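Local coordinates for uncharacterized protein VP1736 (Vibrio parahaemolyticus, PDB 3LXQ) that is of unknown function but belongs to the sulfatase family within the alkaline phosphatase clan, at residues Leu92-Gly97 against Leu244-Ser249; Val218-Leu223 against Lys276-Ala281; Tyr254-Gly259 against Ser266-Arg271. One frame throughout, in Å; residues are numbered along the deposited sequence.

Interaction 1. Residues Leu92-Gly97 against Leu244-Ser249; sequences LQESLG and LVFTSS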
loop_
_atom_site.group_PDB
_atom_site.type_symbol
_atom_site.label_atom_id
_atom_site.label_comp_id
_atom_site.label_asym_id
_atom_site.label_seq_id
_atom_site.Cartn_x
_atom_site.Cartn_y
_atom_site.Cartn_z
ATOM N N LEU A 92 -0.601 1.665 -8.116
ATOM C CA LEU A 92 -0.583 0.392 -7.396
ATOM C C LEU A 92 -0.243 -0.763 -8.338
ATOM O O LEU A 92 -0.857 -0.934 -9.401
ATOM C CB LEU A 92 -1.906 0.168 -6.638
ATOM C CG LEU A 92 -2.037 -1.046 -5.691
ATOM C CD1 LEU A 92 -1.046 -1.014 -4.563
ATOM C CD2 LEU A 92 -3.453 -1.170 -5.130
ATOM N N GLN A 93 0.757 -1.538 -7.956
ATOM C CA GLN A 93 1.332 -2.530 -8.845
ATOM C C GLN A 93 0.890 -3.917 -8.427
ATOM O O GLN A 93 1.344 -4.446 -7.399
ATOM C CB GLN A 93 2.859 -2.423 -8.854
ATOM C CG GLN A 93 3.380 -1.036 -9.163
ATOM C CD GLN A 93 3.038 -0.593 -10.576
ATOM O OE1 GLN A 93 3.203 -1.356 -11.521
ATOM N NE2 GLN A 93 2.544 0.636 -10.721
ATOM N N GLU A 94 -0.020 -4.493 -9.217
ATOM C CA GLU A 94 -0.506 -5.848 -8.992
ATOM C C GLU A 94 0.625 -6.858 -8.873
ATOM O O GLU A 94 1.393 -7.056 -9.816
ATOM C CB GLU A 94 -1.454 -6.286 -10.117
ATOM C CG GLU A 94 -1.880 -7.775 -10.044
ATOM C CD GLU A 94 -2.598 -8.095 -8.750
ATOM O OE1 GLU A 94 -2.198 -9.041 -8.039
ATOM O OE2 GLU A 94 -3.565 -7.371 -8.430
ATOM N N SER A 95 0.693 -7.507 -7.710
ATOM C CA SER A 95 1.608 -8.631 -7.446
ATOM C C SER A 95 3.096 -8.345 -7.655
ATOM O O SER A 95 3.892 -9.276 -7.777
ATOM C CB SER A 95 1.184 -9.873 -8.232
ATOM O OG SER A 95 -0.075 -10.324 -7.786
ATOM N N LEU A 96 3.480 -7.066 -7.645
ATOM C CA LEU A 96 4.874 -6.695 -7.872
ATOM C C LEU A 96 5.732 -6.890 -6.610
ATOM O O LEU A 96 6.071 -5.942 -5.925
ATOM C CB LEU A 96 4.974 -5.264 -8.407
ATOM C CG LEU A 96 6.339 -4.828 -8.968
ATOM C CD1 LEU A 96 6.681 -5.597 -10.204
ATOM C CD2 LEU A 96 6.378 -3.322 -9.259
ATOM N N GLY A 97 6.072 -8.137 -6.307
ATOM C CA GLY A 97 6.946 -8.432 -5.181
ATOM C C GLY A 97 8.378 -8.034 -5.464
ATOM O O GLY A 97 8.777 -7.887 -6.629
ATOM N N LEU A 244 -6.045 6.894 -7.686
ATOM C CA LEU A 244 -5.558 5.527 -7.491
ATOM C C LEU A 244 -5.647 4.774 -8.818
ATOM O O LEU A 244 -6.725 4.622 -9.362
ATOM C CB LEU A 244 -6.356 4.801 -6.387
ATOM C CG LEU A 244 -6.092 3.296 -6.219
ATOM C CD1 LEU A 244 -4.647 3.013 -5.841
ATOM C CD2 LEU A 244 -7.035 2.660 -5.220
ATOM N N VAL A 245 -4.501 4.310 -9.313
ATOM C CA VAL A 245 -4.377 3.617 -10.589
ATOM C C VAL A 245 -3.835 2.230 -10.290
ATOM O O VAL A 245 -2.785 2.104 -9.666
ATOM C CB VAL A 245 -3.374 4.322 -11.521
ATOM C CG1 VAL A 245 -3.246 3.568 -12.826
ATOM C CG2 VAL A 245 -3.755 5.804 -11.768
ATOM N N PHE A 246 -4.538 1.193 -10.740
ATOM C CA PHE A 246 -4.234 -0.180 -10.332
ATOM C C PHE A 246 -4.012 -1.065 -11.544
ATOM O O PHE A 246 -4.910 -1.218 -12.364
ATOM C CB PHE A 246 -5.379 -0.702 -9.452
ATOM C CG PHE A 246 -5.115 -2.045 -8.788
ATOM C CD1 PHE A 246 -3.821 -2.478 -8.504
ATOM C CD2 PHE A 246 -6.186 -2.858 -8.418
ATOM C CE1 PHE A 246 -3.588 -3.716 -7.873
ATOM C CE2 PHE A 246 -5.972 -4.103 -7.779
ATOM C CZ PHE A 246 -4.669 -4.522 -7.506
ATOM N N THR A 247 -2.818 -1.642 -11.654
ATOM C CA THR A 247 -2.479 -2.518 -12.789
ATOM C C THR A 247 -3.254 -3.838 -12.750
ATOM O O THR A 247 -3.732 -4.240 -11.686
ATOM C CB THR A 247 -0.943 -2.804 -12.913
ATOM O OG1 THR A 247 -0.473 -3.580 -11.798
ATOM C CG2 THR A 247 -0.151 -1.497 -13.030
ATOM N N SER A 248 -3.348 -4.486 -13.920
ATOM C CA SER A 248 -4.127 -5.721 -14.144
ATOM C C SER A 248 -3.428 -6.765 -15.015
ATOM O O SER A 248 -3.800 -7.949 -14.978
ATOM C CB SER A 248 -5.451 -5.391 -14.840
ATOM O OG SER A 248 -6.370 -4.826 -13.926
ATOM N N SER A 249 -2.446 -6.355 -15.815
ATOM C CA SER A 249 -1.820 -7.313 -16.752
ATOM C C SER A 249 -1.224 -8.529 -16.068
ATOM O O SER A 249 -1.338 -9.641 -16.576
ATOM C CB SER A 249 -0.751 -6.659 -17.639
ATOM O OG SER A 249 -1.349 -5.849 -18.622
HETATM O O HOH W 1 1.698 -5.288 -12.135
#
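Leu92 and Phe246 both hold CG anti to the backbone N (chi1 -174° and -172°), so their side chains run side by side on one face of the sheet. Leu92 CD2 sits over one face of the Phe246 ring, 4.0 Å from its centroid, as a CH-pi contact. Leu92 CG packs on Phe246 CD1 at 3.6 Å. Beneath these side chains the two residues form a parallel beta bridge. Leu92 N donates to Val245 O at 2.7 Å. Thr247 N returns a straighter bond to Leu92 O at 3.1 Å.

Thr247 puts OG1 in the crowded position between its backbone N and carbonyl carbon (chi1 67°). There it accepts from Glu94 N at 2.8 Å. A water joins the same OG1 to Glu94 O, so the hydroxyl and the water together hold the backbone just past the strand end. Glu94 bends at chi2 and brings OE2 obliquely to 3.2 Å from Phe246 CZ. Its OE1 accepts a very short bond, 2.5 Å, from Ser95 OG. Glu94 OE2 is hydrogen-bonded to Ser133 OG. The nearby carboxylate of Asp305 may raise its affinity for a proton.

The contact joins strands 87-93 and 241-246 in the buried central sheet, at their C-terminal ends, where this clan generally places its active site. Strand 298-304 flanks 87-93, strand 175-180 flanks 241-246, and helix 220-234 packs on Val245 and Thr247.

Interaction 2. Residues Val218-Leu223 against Lys276-Ala281; sequences VSDEDL and KYSDYA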
loop_
_atom_site.group_PDB
_atom_site.type_symbol
_atom_site.label_atom_id
_atom_site.label_comp_id
_atom_site.label_asym_id
_atom_site.label_seq_id
_atom_site.Cartn_x
_atom_site.Cartn_y
_atom_site.Cartn_z
ATOM N N VAL A 218 -7.963 -4.193 -20.171
ATOM C CA VAL A 218 -6.928 -3.559 -21.022
ATOM C C VAL A 218 -5.520 -3.735 -20.437
ATOM O O VAL A 218 -5.347 -3.816 -19.201
ATOM C CB VAL A 218 -7.210 -2.056 -21.275
ATOM C CG1 VAL A 218 -8.614 -1.849 -21.820
ATOM C CG2 VAL A 218 -7.006 -1.238 -20.017
ATOM N N SER A 219 -4.521 -3.807 -21.318
ATOM C CA SER A 219 -3.121 -3.922 -20.892
ATOM C C SER A 219 -2.711 -2.715 -20.040
ATOM O O SER A 219 -3.424 -1.706 -20.005
ATOM C CB SER A 219 -2.192 -4.073 -22.099
ATOM O OG SER A 219 -2.117 -2.862 -22.850
ATOM N N ASP A 220 -1.585 -2.833 -19.335
ATOM C CA ASP A 220 -1.130 -1.762 -18.460
ATOM C C ASP A 220 -0.684 -0.517 -19.241
ATOM O O ASP A 220 -0.856 0.588 -18.750
ATOM C CB ASP A 220 -0.050 -2.260 -17.495
ATOM C CG ASP A 220 -0.583 -3.289 -16.494
ATOM O OD1 ASP A 220 -1.817 -3.318 -16.238
ATOM O OD2 ASP A 220 0.242 -4.081 -15.966
ATOM N N GLU A 221 -0.159 -0.677 -20.458
ATOM C CA GLU A 221 0.141 0.511 -21.295
ATOM C C GLU A 221 -1.126 1.319 -21.608
ATOM O O GLU A 221 -1.109 2.537 -21.505
ATOM C CB GLU A 221 0.938 0.181 -22.575
ATOM C CG GLU A 221 1.218 1.417 -23.460
ATOM C CD GLU A 221 2.275 1.208 -24.552
ATOM O OE1 GLU A 221 2.552 0.054 -24.938
ATOM O OE2 GLU A 221 2.828 2.211 -25.041
ATOM N N ASP A 222 -2.228 0.640 -21.948
ATOM C CA ASP A 222 -3.514 1.324 -22.169
ATOM C C ASP A 222 -4.020 1.989 -20.894
ATOM O O ASP A 222 -4.531 3.112 -20.928
ATOM C CB ASP A 222 -4.576 0.380 -22.752
ATOM C CG ASP A 222 -4.180 -0.175 -24.117
ATOM O OD1 ASP A 222 -3.904 0.619 -25.053
ATOM O OD2 ASP A 222 -4.132 -1.417 -24.237
ATOM N N LEU A 223 -3.866 1.294 -19.768
ATOM C CA LEU A 223 -4.184 1.863 -18.455
ATOM C C LEU A 223 -3.422 3.167 -18.224
ATOM O O LEU A 223 -3.998 4.172 -17.810
ATOM C CB LEU A 223 -3.815 0.883 -17.341
ATOM C CG LEU A 223 -3.996 1.346 -15.889
ATOM C CD1 LEU A 223 -5.465 1.407 -15.492
ATOM C CD2 LEU A 223 -3.234 0.412 -14.967
ATOM N N LYS A 276 7.727 -7.939 -16.483
ATOM C CA LYS A 276 8.591 -7.163 -17.367
ATOM C C LYS A 276 7.782 -6.302 -18.339
ATOM O O LYS A 276 8.164 -5.159 -18.601
ATOM C CB LYS A 276 9.589 -8.049 -18.118
ATOM C CG LYS A 276 10.690 -7.255 -18.831
ATOM C CD LYS A 276 11.845 -8.133 -19.274
ATOM C CE LYS A 276 13.031 -7.273 -19.699
ATOM N NZ LYS A 276 14.061 -8.048 -20.448
ATOM N N TYR A 277 6.669 -6.838 -18.854
ATOM C CA TYR A 277 5.731 -6.023 -19.629
ATOM C C TYR A 277 5.220 -4.832 -18.811
ATOM O O TYR A 277 5.270 -3.692 -19.280
ATOM C CB TYR A 277 4.537 -6.817 -20.205
ATOM C CG TYR A 277 3.504 -5.860 -20.761
ATOM C CD1 TYR A 277 3.701 -5.239 -21.989
ATOM C CD2 TYR A 277 2.386 -5.492 -20.011
ATOM C CE1 TYR A 277 2.791 -4.318 -22.479
ATOM C CE2 TYR A 277 1.466 -4.569 -20.493
ATOM C CZ TYR A 277 1.678 -3.985 -21.728
ATOM O OH TYR A 277 0.768 -3.078 -22.224
ATOM N N SER A 278 4.726 -5.104 -17.602
ATOM C CA SER A 278 4.223 -4.050 -16.715
ATOM C C SER A 278 5.270 -2.974 -16.423
ATOM O O SER A 278 4.937 -1.790 -16.356
ATOM C CB SER A 278 3.699 -4.632 -15.408
ATOM O OG SER A 278 3.128 -3.610 -14.607
ATOM N N ASP A 279 6.525 -3.392 -16.259
ATOM C CA ASP A 279 7.651 -2.457 -16.142
ATOM C C ASP A 279 7.803 -1.560 -17.372
ATOM O O ASP A 279 7.958 -0.334 -17.238
ATOM C CB ASP A 279 8.973 -3.188 -15.921
ATOM C CG ASP A 279 10.146 -2.228 -15.791
ATOM O OD1 ASP A 279 10.271 -1.603 -14.711
ATOM O OD2 ASP A 279 10.931 -2.084 -16.756
ATOM N N TYR A 280 7.796 -2.172 -18.560
ATOM C CA TYR A 280 7.846 -1.413 -19.803
ATOM C C TYR A 280 6.674 -0.444 -19.846
ATOM O O TYR A 280 6.822 0.697 -20.262
ATOM C CB TYR A 280 7.817 -2.342 -21.034
ATOM C CG TYR A 280 7.159 -1.709 -22.243
ATOM C CD1 TYR A 280 7.909 -0.987 -23.179
ATOM C CD2 TYR A 280 5.779 -1.810 -22.437
ATOM C CE1 TYR A 280 7.294 -0.391 -24.286
ATOM C CE2 TYR A 280 5.161 -1.219 -23.531
ATOM C CZ TYR A 280 5.918 -0.515 -24.447
ATOM O OH TYR A 280 5.286 0.060 -25.523
ATOM N N ALA A 281 5.509 -0.918 -19.417
ATOM C CA ALA A 281 4.293 -0.127 -19.444
ATOM C C ALA A 281 4.386 1.068 -18.498
ATOM O O ALA A 281 3.907 2.155 -18.835
ATOM C CB ALA A 281 3.087 -0.999 -19.111
#
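The first turn of helix 220-234 meets the side of helix 271-289, with Glu221 CA 4.6 Å from Ala281 CA. The small side chain of Ala281 suits this close approach. Its CB lies 3.5 Å from Glu221 N and 3.7 Å from Asp220 CB.

Tyr277 has CG anti to its backbone N, and the ring reaches over to the start of helix 220-234. Its OH accepts from Glu221 N at 3.1 Å, with an N-H...O angle of 156°. A side chain of one helix thus satisfies an amide in the first turn of the other. Asp220 N lies at the edge of the Tyr277 ring, near its plane. Ser219 occupies the N-cap position, and its OG donates to Asp222 OD2 at 2.8 Å, coming from above the carboxylate plane.

Glu221 stretches out beyond CG to Tyr280. Tyr280 OH donates to Glu221 OE1 at 2.8 Å, from 34° out of the carboxylate plane. The ring and carboxylate planes are 77° apart, and OE1 lies at the ring edge. Lys260 adds a long, weak ion pair to the same oxygen. One residue earlier, Asp220 OD2 is 3.2 Å from Ser278 OG, while Asp220 OD1 is gripped by the backbone N atoms of Ser248 and Ser249.

This is helix-to-helix packing made mostly of polar groups around the Ala281 methyl. It links helix 271-289 to the start of helix 220-234, just after the short strand 217-218 and close to the loop that follows strand 241-246.

Interaction 3. Residues Tyr254-Gly259 against Ser266-Arg271; sequences YEYPEG and SEHMTR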
loop_
_atom_site.group_PDB
_atom_site.type_symbol
_atom_site.label_atom_id
_atom_site.label_comp_id
_atom_site.label_asym_id
_atom_site.label_seq_id
_atom_site.Cartn_x
_atom_site.Cartn_y
_atom_site.Cartn_z
ATOM N N TYR A 254 -1.741 -14.397 -18.108
ATOM C CA TYR A 254 -0.597 -13.511 -18.448
ATOM C C TYR A 254 -0.583 -13.018 -19.904
ATOM O O TYR A 254 0.447 -13.063 -20.590
ATOM C CB TYR A 254 0.759 -14.130 -18.051
ATOM C CG TYR A 254 0.804 -14.626 -16.626
ATOM C CD1 TYR A 254 0.810 -13.733 -15.555
ATOM C CD2 TYR A 254 0.836 -15.994 -16.347
ATOM C CE1 TYR A 254 0.842 -14.187 -14.249
ATOM C CE2 TYR A 254 0.863 -16.456 -15.039
ATOM C CZ TYR A 254 0.866 -15.541 -13.997
ATOM O OH TYR A 254 0.897 -15.987 -12.696
ATOM N N GLU A 255 -1.738 -12.542 -20.359
ATOM C CA GLU A 255 -1.881 -11.985 -21.703
ATOM C C GLU A 255 -1.303 -10.584 -21.699
ATOM O O GLU A 255 -1.613 -9.794 -20.800
ATOM C CB GLU A 255 -3.358 -11.908 -22.115
ATOM C CG GLU A 255 -4.139 -13.220 -22.089
ATOM C CD GLU A 255 -5.644 -12.989 -21.975
ATOM O OE1 GLU A 255 -6.348 -13.042 -23.011
ATOM O OE2 GLU A 255 -6.131 -12.747 -20.855
ATOM N N TYR A 256 -0.467 -10.292 -22.701
ATOM C CA TYR A 256 0.111 -8.967 -22.935
ATOM C C TYR A 256 0.640 -8.901 -24.387
ATOM O O TYR A 256 0.997 -9.942 -24.963
ATOM C CB TYR A 256 1.241 -8.650 -21.925
ATOM C CG TYR A 256 2.463 -9.506 -22.116
ATOM C CD1 TYR A 256 3.517 -9.071 -22.922
ATOM C CD2 TYR A 256 2.555 -10.771 -21.526
ATOM C CE1 TYR A 256 4.638 -9.861 -23.136
ATOM C CE2 TYR A 256 3.680 -11.574 -21.728
ATOM C CZ TYR A 256 4.720 -11.107 -22.540
ATOM O OH TYR A 256 5.835 -11.886 -22.770
ATOM N N PRO A 257 0.699 -7.685 -24.974
ATOM C CA PRO A 257 1.236 -7.453 -26.329
ATOM C C PRO A 257 2.608 -8.095 -26.619
ATOM O O PRO A 257 3.448 -8.220 -25.721
ATOM C CB PRO A 257 1.356 -5.930 -26.388
ATOM C CG PRO A 257 0.271 -5.438 -25.511
ATOM C CD PRO A 257 0.105 -6.455 -24.410
ATOM N N GLU A 258 2.822 -8.483 -27.876
ATOM C CA GLU A 258 4.108 -9.027 -28.336
ATOM C C GLU A 258 5.069 -7.909 -28.783
ATOM O O GLU A 258 4.648 -6.769 -29.017
ATOM C CB GLU A 258 3.891 -10.026 -29.487
ATOM C CG GLU A 258 2.989 -11.227 -29.156
ATOM C CD GLU A 258 3.753 -12.512 -28.800
ATOM O OE1 GLU A 258 5.007 -12.498 -28.738
ATOM O OE2 GLU A 258 3.086 -13.548 -28.579
ATOM N N GLY A 259 6.354 -8.250 -28.887
ATOM C CA GLY A 259 7.399 -7.327 -29.351
ATOM C C GLY A 259 7.560 -6.025 -28.577
ATOM O O GLY A 259 7.886 -4.989 -29.160
ATOM N N SER A 266 11.257 -18.055 -22.306
ATOM C CA SER A 266 11.039 -18.531 -23.674
ATOM C C SER A 266 9.556 -18.457 -24.055
ATOM O O SER A 266 9.219 -17.989 -25.141
ATOM C CB SER A 266 11.553 -19.968 -23.812
ATOM O OG SER A 266 12.401 -20.112 -24.938
ATOM N N GLU A 267 8.682 -18.917 -23.155
ATOM C CA GLU A 267 7.225 -18.837 -23.354
ATOM C C GLU A 267 6.748 -17.396 -23.170
ATOM O O GLU A 267 7.147 -16.732 -22.213
ATOM C CB GLU A 267 6.491 -19.771 -22.384
ATOM N N HIS A 268 5.901 -16.919 -24.086
ATOM C CA HIS A 268 5.402 -15.536 -24.054
ATOM C C HIS A 268 4.538 -15.216 -22.821
ATOM O O HIS A 268 4.670 -14.144 -22.236
ATOM C CB HIS A 268 4.634 -15.202 -25.338
ATOM C CG HIS A 268 3.988 -13.848 -25.327
ATOM N ND1 HIS A 268 2.665 -13.659 -24.995
ATOM C CD2 HIS A 268 4.481 -12.619 -25.609
ATOM C CE1 HIS A 268 2.371 -12.372 -25.070
ATOM N NE2 HIS A 268 3.454 -11.720 -25.449
HETATM N N MSE A 269 3.660 -16.141 -22.438
HETATM C CA MSE A 269 2.708 -15.905 -21.355
HETATM C C MSE A 269 3.197 -16.518 -20.049
HETATM O O MSE A 269 2.822 -17.642 -19.704
HETATM C CB MSE A 269 1.316 -16.445 -21.722
HETATM C CG MSE A 269 0.569 -15.605 -22.750
HETATM SE SE MSE A 269 -1.180 -16.303 -23.278
HETATM C CE MSE A 269 -1.572 -15.020 -24.708
ATOM N N THR A 270 4.051 -15.775 -19.340
ATOM C CA THR A 270 4.532 -16.154 -18.003
ATOM C C THR A 270 4.397 -14.980 -17.037
ATOM O O THR A 270 4.193 -13.835 -17.462
ATOM C CB THR A 270 6.026 -16.572 -17.985
ATOM O OG1 THR A 270 6.847 -15.407 -18.131
ATOM C CG2 THR A 270 6.351 -17.605 -19.080
ATOM N N ARG A 271 4.535 -15.269 -15.744
ATOM C CA ARG A 271 4.525 -14.229 -14.726
ATOM C C ARG A 271 5.704 -13.279 -14.905
ATOM O O ARG A 271 5.513 -12.064 -14.956
ATOM C CB ARG A 271 4.504 -14.813 -13.304
ATOM C CG ARG A 271 4.319 -13.731 -12.247
ATOM C CD ARG A 271 3.978 -14.277 -10.875
ATOM N NE ARG A 271 2.568 -14.614 -10.687
ATOM C CZ ARG A 271 1.582 -13.734 -10.495
ATOM N NH1 ARG A 271 1.813 -12.432 -10.522
ATOM N NH2 ARG A 271 0.343 -14.159 -10.309
#
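The imidazole of His268 lies between two flat groups, with the Tyr256 ring on one face and the Glu258 carboxylate on the other. The Tyr256 pair is an offset stack, with centroids 3.9 Å apart and planes at 22°. The carboxylate is nearly parallel to the imidazole, at 19°. Pro257 O lies at the imidazole edge, in plane. The imidazole is probably turned over in the model, so only its stacking is described.

The Tyr254 ring is covered on one face by the backbone that joins Thr270 to Arg271. Arg271 N sits 3.7 Å above the ring plane, over its centre. Arg271 CB makes an off-centre CH-pi contact, 4.2 Å from the ring centroid. The guanidinium stands at the edge of the ring, with planes 82° apart, and Tyr254 OH is 3.0 Å from Arg271 NE.

Tyr256 OH donates to His268 O at 2.6 Å, though the place of that oxygen is less sure. Selenomethionine Met269 lays CG 3.3 Å from Tyr254 O, a buried oxygen with no polar partner in the model. Its CE touches Glu255 CG, while Glu255 OE2 is bonded to Ser215 N.

Both segments belong to the surface loop between strand 241-246 and helix 271-289. Thr270 is the N-cap of that helix, bonding Asn273 N through OG1, while Tyr254, Tyr256 and Pro257 pack on its first turns.

In the fold
Interactions 1 and 2 are buried, whereas interaction 3 lies at the surface, farthest from the chain centre. Interaction 1 pairs two parallel strands, so it combines backbone bonds with apolar packing. Interaction 2 joins two helices through tyrosine hydroxyls and carboxylates, and interaction 3 folds a loop by stacking. The first two touch directly: Ser249 OG lies 3.1 Å from Asp220 N in a probable hydrogen bond. Interaction 3 is nested within the chain span closed by interaction 2. Tyr256 and Pro257 pack on Tyr277 there, and Arg271 reaches Ser95 of interaction 1. Helix 271-289 serves interactions 2 and 3, its start in interaction 3 and its next turns in interaction 2.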